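Local atomic coordinates of superoxide dismutase (PDB entry 4GUN), a protein that probably destroys superoxide radicals, using a manganese cofactor to convert them into hydrogen peroxide and molecular oxygen. Residues E52-K57 with K61-I66; N123-G128 with L147-T152. The protein carries 2 engineered substitutions. All coordinates share one frame; numbering follows the deposited sequence.

In the fold
Contact 1 comes first along the chain and is complete before contact 2 begins. It joins the end of helix 26-56 to the start of helix 60-85, in the alpha-hairpin domain. Contact 2 lies in the C-terminal domain, where helix 115-127 meets strand 146-153 of the antiparallel sheet. The two contacts share no helix or strand; their centres are about 35 Å apart, and their nearest atoms are about 17 Å apart. The centre of contact 1 lies about 29 Å from the centre of the chain, that of contact 2 about 13 Å. Together they mark the two halves that supply the manganese ligands: H32 and H80 from the hairpin helices, D170 and H174 from the C-terminal half.

Contact 1: E52-K57 with K61-I66; sequences EKAVGK and KSVVEI
I66 N donates to S62 O over 2.9 Å, the shortest backbone bond within either segment, and this helical turn sets both side chains against A54 of the facing helix. No hydrogen bond passes between 52-57 and 61-66; the evidence for the contact is entirely apolar. The A54 methyl is the centre of the contact on segment 52-57. Its CB meets S62 CB at 3.7 Å, with V63 CG2 at 3.8 Å from that same CB, while I66 CD1 reaches it at 4.0 Å from one turn further on. S62 touches through CB, while its OG is hydrogen-bonded to D59 OD1 just before the segment.

V63 supplies the second half of the packing. With CG1 anti to the backbone N (chi1 170°), its CG2 is carried beside that N and settles against the A54-V55 peptide, 3.6 Å from V55 N. The same V63 CG2 also touches V55 CG2 at 3.7 Å, the two branched side chains meeting at a slant. The short A54 side chain fits the close approach: its CA is 5.8 Å from V63 CA, and the segment axes come within 8.6 Å at 147°, roughly antiparallel.

The second subunit packs beside this tip, its E6 against V55 and its I70 against V63, while K61 NZ bonds to its A160 O and L163 O. Far from the metal site, the arrangement is the turn end of the antiparallel helical hairpin that characterises the N-terminal half of iron/manganese superoxide dismutases.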
ATOM      1  N   GLU A  52       6.984  14.395 -19.667  1.00 20.10           N
ATOM      2  CA  GLU A  52       7.631  14.469 -20.992  1.00 19.74           C
ATOM      3  C   GLU A  52       9.030  15.073 -20.919  1.00 22.96           C
ATOM      4  O   GLU A  52       9.956  14.575 -21.569  1.00 23.21           O
ATOM      5  CB  GLU A  52       6.740  15.196 -22.006  1.00 20.98           C
ATOM      6  CG  GLU A  52       5.432  14.453 -22.225  1.00 27.41           C
ATOM      7  CD  GLU A  52       4.334  15.186 -22.966  1.00 39.91           C
ATOM      8  OE1 GLU A  52       4.319  16.437 -22.952  1.00 35.74           O
ATOM      9  OE2 GLU A  52       3.446  14.497 -23.514  1.00 31.43           O
ATOM     10  N   LYS A  53       9.190  16.105 -20.077  1.00 18.76           N
ATOM     11  CA  LYS A  53      10.463  16.765 -19.794  1.00 17.88           C
ATOM     12  C   LYS A  53      11.462  15.744 -19.194  1.00 19.90           C
ATOM     13  O   LYS A  53      12.552  15.570 -19.737  1.00 19.70           O
ATOM     14  CB  LYS A  53      10.235  17.915 -18.802  1.00 20.43           C
ATOM     15  CG  LYS A  53      10.417  19.313 -19.376  1.00 41.86           C
ATOM     16  CD  LYS A  53      10.341  20.388 -18.275  1.00 56.53           C
ATOM     17  CE  LYS A  53      11.614  20.501 -17.451  1.00 69.21           C
ATOM     18  NZ  LYS A  53      11.437  21.376 -16.262  1.00 77.83           N
ATOM     19  N   ALA A  54      11.069  15.049 -18.107  1.00 13.56           N
ATOM     20  CA  ALA A  54      11.905  14.065 -17.421  1.00 13.51           C
ATOM     21  C   ALA A  54      12.218  12.786 -18.231  1.00 18.16           C
ATOM     22  O   ALA A  54      13.355  12.305 -18.160  1.00 18.57           O
ATOM     23  CB  ALA A  54      11.301  13.709 -16.070  1.00 14.18           C
ATOM     24  N   VAL A  55      11.224  12.242 -18.980  1.00 14.44           N
ATOM     25  CA  VAL A  55      11.349  11.048 -19.836  1.00 15.29           C
ATOM     26  C   VAL A  55      12.355  11.348 -20.948  1.00 21.06           C
ATOM     27  O   VAL A  55      13.219  10.512 -21.240  1.00 20.36           O
ATOM     28  CB  VAL A  55       9.963  10.557 -20.393  1.00 19.69           C
ATOM     29  CG1 VAL A  55      10.091   9.777 -21.712  1.00 19.20           C
ATOM     30  CG2 VAL A  55       9.214   9.724 -19.352  1.00 19.30           C
ATOM     31  N   GLY A  56      12.254  12.555 -21.508  1.00 18.68           N
ATOM     32  CA  GLY A  56      13.133  13.042 -22.568  1.00 18.94           C
ATOM     33  C   GLY A  56      14.587  13.136 -22.148  1.00 24.43           C
ATOM     34  O   GLY A  56      15.483  12.841 -22.945  1.00 23.88           O
ATOM     35  N   LYS A  57      14.826  13.543 -20.874  1.00 21.59           N
ATOM     36  CA  LYS A  57      16.153  13.687 -20.260  1.00 21.03           C
ATOM     37  C   LYS A  57      16.621  12.350 -19.708  1.00 26.03           C
ATOM     38  O   LYS A  57      17.761  12.241 -19.239  1.00 26.54           O
ATOM     39  CB  LYS A  57      16.103  14.706 -19.111  1.00 22.40           C
ATOM     40  CG  LYS A  57      15.993  16.157 -19.544  1.00 32.58           C
ATOM     41  CD  LYS A  57      15.715  17.042 -18.341  1.00 37.41           C
ATOM     42  CE  LYS A  57      15.875  18.516 -18.630  1.00 45.06           C
ATOM     43  NZ  LYS A  57      17.279  18.962 -18.448  1.00 51.12           N
ATOM     44  N   LYS A  61      14.779   8.987 -11.871  1.00 10.75           N
ATOM     45  CA  LYS A  61      14.411   9.456 -10.533  1.00 10.24           C
ATOM     46  C   LYS A  61      13.166  10.374 -10.586  1.00 14.05           C
ATOM     47  O   LYS A  61      12.230  10.154  -9.810  1.00 12.93           O
ATOM     48  CB  LYS A  61      15.591  10.170  -9.835  1.00 10.53           C
ATOM     49  CG  LYS A  61      15.459  10.128  -8.308  1.00 14.03           C
ATOM     50  CD  LYS A  61      16.572  10.894  -7.572  1.00 14.75           C
ATOM     51  CE  LYS A  61      16.209  11.126  -6.116  1.00 14.66           C
ATOM     52  NZ  LYS A  61      17.056  12.172  -5.473  1.00 14.74           N
ATOM     53  N   SER A  62      13.143  11.378 -11.508  1.00 10.85           N
ATOM     54  CA  SER A  62      11.968  12.275 -11.646  1.00 11.38           C
ATOM     55  C   SER A  62      10.764  11.520 -12.238  1.00 14.64           C
ATOM     56  O   SER A  62       9.640  11.705 -11.772  1.00 14.28           O
ATOM     57  CB  SER A  62      12.283  13.471 -12.542  1.00 15.89           C
ATOM     58  OG  SER A  62      13.127  14.417 -11.912  1.00 30.74           O
ATOM     59  N   VAL A  63      11.008  10.699 -13.286  1.00 11.84           N
ATOM     60  CA  VAL A  63       9.987   9.879 -13.954  1.00 11.28           C
ATOM     61  C   VAL A  63       9.241   9.034 -12.874  1.00 15.52           C
ATOM     62  O   VAL A  63       8.002   9.064 -12.801  1.00 12.20           O
ATOM     63  CB  VAL A  63      10.610   9.010 -15.076  1.00 14.31           C
ATOM     64  CG1 VAL A  63       9.616   7.991 -15.616  1.00 13.84           C
ATOM     65  CG2 VAL A  63      11.143   9.873 -16.207  1.00 14.06           C
ATOM     66  N   VAL A  64      10.011   8.345 -12.017  1.00 13.30           N
ATOM     67  CA  VAL A  64       9.459   7.526 -10.926  1.00 13.60           C
ATOM     68  C   VAL A  64       8.623   8.342  -9.948  1.00 17.17           C
ATOM     69  O   VAL A  64       7.513   7.932  -9.627  1.00 17.80           O
ATOM     70  CB  VAL A  64      10.528   6.610 -10.263  1.00 18.40           C
ATOM     71  CG1 VAL A  64      10.049   6.067  -8.919  1.00 18.86           C
ATOM     72  CG2 VAL A  64      10.894   5.453 -11.195  1.00 17.95           C
ATOM     73  N   GLU A  65       9.109   9.530  -9.556  1.00 14.33           N
ATOM     74  CA  GLU A  65       8.413  10.441  -8.641  1.00 13.67           C
ATOM     75  C   GLU A  65       7.073  10.955  -9.206  1.00 15.90           C
ATOM     76  O   GLU A  65       6.078  10.951  -8.476  1.00 15.55           O
ATOM     77  CB  GLU A  65       9.352  11.604  -8.226  1.00 14.81           C
ATOM     78  CG  GLU A  65       8.796  12.538  -7.157  1.00 25.01           C
ATOM     79  CD  GLU A  65       8.777  12.060  -5.711  1.00 44.33           C
ATOM     80  OE1 GLU A  65       8.919  10.839  -5.469  1.00 26.75           O
ATOM     81  OE2 GLU A  65       8.591  12.915  -4.814  1.00 37.64           O
ATOM     82  N   ILE A  66       7.056  11.371 -10.508  1.00 10.81           N
ATOM     83  CA  ILE A  66       5.915  11.946 -11.243  1.00 10.12           C
ATOM     84  C   ILE A  66       4.774  10.934 -11.455  1.00 11.07           C
ATOM     85  O   ILE A  66       3.608  11.335 -11.479  1.00  9.71           O
ATOM     86  CB  ILE A  66       6.371  12.634 -12.589  1.00 13.58           C
ATOM     87  CG1 ILE A  66       7.325  13.833 -12.324  1.00 14.06           C
ATOM     88  CG2 ILE A  66       5.174  13.126 -13.419  1.00 14.76           C
ATOM     89  CD1 ILE A  66       8.245  14.205 -13.539  1.00 14.97           C
TER

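Contact 2: N123-G128 with L147-T152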
ATOM      1  N   ASN A 123     -23.523  -0.303   0.320  1.00 10.03           N
ATOM      2  CA  ASN A 123     -23.507   0.543   1.507  1.00 11.17           C
ATOM      3  C   ASN A 123     -22.613  -0.061   2.588  1.00 16.22           C
ATOM      4  O   ASN A 123     -21.947   0.697   3.294  1.00 16.15           O
ATOM      5  CB  ASN A 123     -24.920   0.842   2.010  1.00 11.66           C
ATOM      6  CG  ASN A 123     -25.672   1.846   1.176  1.00 21.51           C
ATOM      7  OD1 ASN A 123     -25.099   2.672   0.457  1.00 13.36           O
ATOM      8  ND2 ASN A 123     -26.992   1.778   1.226  1.00 15.58           N
ATOM      9  N   SER A 124     -22.552  -1.425   2.662  1.00 14.38           N
ATOM     10  CA  SER A 124     -21.691  -2.172   3.588  1.00 14.15           C
ATOM     11  C   SER A 124     -20.213  -1.981   3.207  1.00 13.46           C
ATOM     12  O   SER A 124     -19.382  -1.787   4.088  1.00 11.70           O
ATOM     13  CB  SER A 124     -22.065  -3.653   3.631  1.00 18.34           C
ATOM     14  OG  SER A 124     -23.049  -3.889   4.625  1.00 29.53           O
ATOM     15  N   LYS A 125     -19.896  -2.013   1.898  1.00 10.35           N
ATOM     16  CA  LYS A 125     -18.544  -1.757   1.391  1.00  9.25           C
ATOM     17  C   LYS A 125     -18.127  -0.315   1.663  1.00 12.36           C
ATOM     18  O   LYS A 125     -17.003  -0.081   2.105  1.00 11.20           O
ATOM     19  CB  LYS A 125     -18.431  -2.059  -0.111  1.00 10.58           C
ATOM     20  CG  LYS A 125     -18.192  -3.533  -0.452  1.00 26.25           C
ATOM     21  CD  LYS A 125     -16.752  -3.996  -0.190  1.00 38.90           C
ATOM     22  CE  LYS A 125     -16.218  -4.976  -1.209  1.00 51.62           C
ATOM     23  NZ  LYS A 125     -17.098  -6.167  -1.403  1.00 61.91           N
ATOM     24  N   LEU A 126     -19.035   0.651   1.412  1.00  9.84           N
ATOM     25  CA  LEU A 126     -18.778   2.082   1.649  1.00  9.13           C
ATOM     26  C   LEU A 126     -18.481   2.338   3.129  1.00 13.18           C
ATOM     27  O   LEU A 126     -17.527   3.044   3.424  1.00 12.46           O
ATOM     28  CB  LEU A 126     -19.965   2.958   1.150  1.00  8.21           C
ATOM     29  CG  LEU A 126     -20.068   3.153  -0.336  1.00 11.12           C
ATOM     30  CD1 LEU A 126     -21.511   3.430  -0.761  1.00  9.25           C
ATOM     31  CD2 LEU A 126     -19.057   4.219  -0.825  1.00 13.51           C
ATOM     32  N   ALA A 127     -19.248   1.699   4.047  1.00 11.86           N
ATOM     33  CA  ALA A 127     -19.076   1.810   5.508  1.00 11.76           C
ATOM     34  C   ALA A 127     -17.658   1.378   5.975  1.00 17.52           C
ATOM     35  O   ALA A 127     -17.088   1.993   6.874  1.00 16.96           O
ATOM     36  CB  ALA A 127     -20.122   0.963   6.209  1.00 12.57           C
ATOM     37  N   GLY A 128     -17.111   0.338   5.342  1.00 14.51           N
ATOM     38  CA  GLY A 128     -15.798  -0.211   5.660  1.00 12.88           C
ATOM     39  C   GLY A 128     -14.602   0.509   5.067  1.00 13.63           C
ATOM     40  O   GLY A 128     -13.475   0.122   5.359  1.00 11.38           O
ATOM     41  N   LEU A 147     -21.091  -9.089 -12.103  1.00 10.41           N
ATOM     42  CA  LEU A 147     -21.028  -7.878 -11.323  1.00  9.98           C
ATOM     43  C   LEU A 147     -20.345  -8.180  -9.997  1.00 14.43           C
ATOM     44  O   LEU A 147     -20.391  -9.312  -9.504  1.00 13.32           O
ATOM     45  CB  LEU A 147     -22.453  -7.366 -11.047  1.00  9.66           C
ATOM     46  CG  LEU A 147     -23.276  -6.885 -12.249  1.00 14.45           C
ATOM     47  CD1 LEU A 147     -24.721  -6.703 -11.850  1.00 13.05           C
ATOM     48  CD2 LEU A 147     -22.688  -5.583 -12.866  1.00 18.34           C
ATOM     49  N   ASP A 148     -19.715  -7.150  -9.417  1.00  9.58           N
ATOM     50  CA  ASP A 148     -19.086  -7.230  -8.108  1.00  8.88           C
ATOM     51  C   ASP A 148     -19.027  -5.824  -7.549  1.00 11.65           C
ATOM     52  O   ASP A 148     -19.145  -4.864  -8.309  1.00 11.33           O
ATOM     53  CB  ASP A 148     -17.684  -7.857  -8.183  1.00  9.82           C
ATOM     54  CG  ASP A 148     -17.067  -8.315  -6.853  1.00 22.69           C
ATOM     55  OD1 ASP A 148     -17.845  -8.650  -5.900  1.00 19.91           O
ATOM     56  OD2 ASP A 148     -15.824  -8.377  -6.772  1.00 31.63           O
ATOM     57  N   VAL A 149     -18.913  -5.698  -6.227  1.00  7.96           N
ATOM     58  CA  VAL A 149     -18.774  -4.391  -5.579  1.00  8.22           C
ATOM     59  C   VAL A 149     -17.334  -4.361  -5.059  1.00 12.97           C
ATOM     60  O   VAL A 149     -16.931  -5.291  -4.350  1.00 12.58           O
ATOM     61  CB  VAL A 149     -19.817  -4.097  -4.450  1.00 11.93           C
ATOM     62  CG1 VAL A 149     -19.707  -2.642  -3.978  1.00 11.37           C
ATOM     63  CG2 VAL A 149     -21.249  -4.388  -4.916  1.00 11.47           C
ATOM     64  N   VAL A 150     -16.556  -3.332  -5.454  1.00  9.79           N
ATOM     65  CA  VAL A 150     -15.139  -3.155  -5.067  1.00  9.81           C
ATOM     66  C   VAL A 150     -14.908  -1.742  -4.477  1.00 10.51           C
ATOM     67  O   VAL A 150     -15.690  -0.835  -4.729  1.00  8.27           O
ATOM     68  CB  VAL A 150     -14.178  -3.465  -6.269  1.00 15.60           C
ATOM     69  CG1 VAL A 150     -14.352  -2.469  -7.395  1.00 15.65           C
ATOM     70  CG2 VAL A 150     -12.709  -3.516  -5.850  1.00 16.19           C
ATOM     71  N   THR A 151     -13.855  -1.575  -3.682  1.00  7.78           N
ATOM     72  CA  THR A 151     -13.487  -0.256  -3.163  1.00  8.33           C
ATOM     73  C   THR A 151     -12.073   0.082  -3.610  1.00 12.11           C
ATOM     74  O   THR A 151     -11.259  -0.818  -3.821  1.00 11.41           O
ATOM     75  CB  THR A 151     -13.588  -0.157  -1.632  1.00 10.50           C
ATOM     76  OG1 THR A 151     -12.664  -1.073  -1.056  1.00 11.11           O
ATOM     77  CG2 THR A 151     -15.003  -0.345  -1.110  1.00 10.33           C
ATOM     78  N   THR A 152     -11.778   1.377  -3.735  1.00  7.66           N
ATOM     79  CA  THR A 152     -10.437   1.837  -4.059  1.00  6.77           C
ATOM     80  C   THR A 152     -10.084   2.891  -3.026  1.00 12.26           C
ATOM     81  O   THR A 152     -10.991   3.504  -2.453  1.00  9.98           O
ATOM     82  CB  THR A 152     -10.314   2.344  -5.506  1.00 12.83           C
ATOM     83  OG1 THR A 152     -10.887   3.645  -5.628  1.00 10.39           O
ATOM     84  CG2 THR A 152     -10.870   1.359  -6.557  1.00 11.19           C
TER
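One hydrogen bond crosses the contact, from K125 NZ to V149 O at 3.1 Å. The angle at the acceptor, C=O...N, is 138°, and the ammonium stands well above the carbonyl plane, so neither lone pair is used directly. K125 CE also lies close to V149 O, at 3.2 Å, which places the end of the lysine chain across the strand carbonyl. A longer-range charge term may add to this: D148 OD1 is 5.2 Å from K125 NZ, opposite in sign but not in contact, and could modestly favour the ammonium's position.

The apolar part is made by the stem of the same lysine. K125 CG rests 3.9 Å from V149 CG1, the two side chains sliding past each other in opposite directions. A sharp bend at chi2 (-76°), followed by further bends, carries the outer chain obliquely across the strand to V149 O. T151 CG2 also approaches K125 CB, at 4.0 Å, from a direction roughly at right angles to that of V149 CG1, and lies 3.8 Å from K125 O.

The backbone evidence fits this pattern. V149 and T151 point their CB atoms at the helix, whereas V150 between them points away, as alternation in a strand requires. The segment axes are 8.7 Å apart and run almost in the same direction, at 16°. V149 is further buried by L118, I121 and T122 of helix 115-127, and H162 of the third subunit packs on K125. The strand's other edge bonds to strand 133-140. This is a helix laid along an outer strand of the antiparallel three-stranded sheet, the alpha+beta layout of the C-terminal domain in iron/manganese superoxide dismutases.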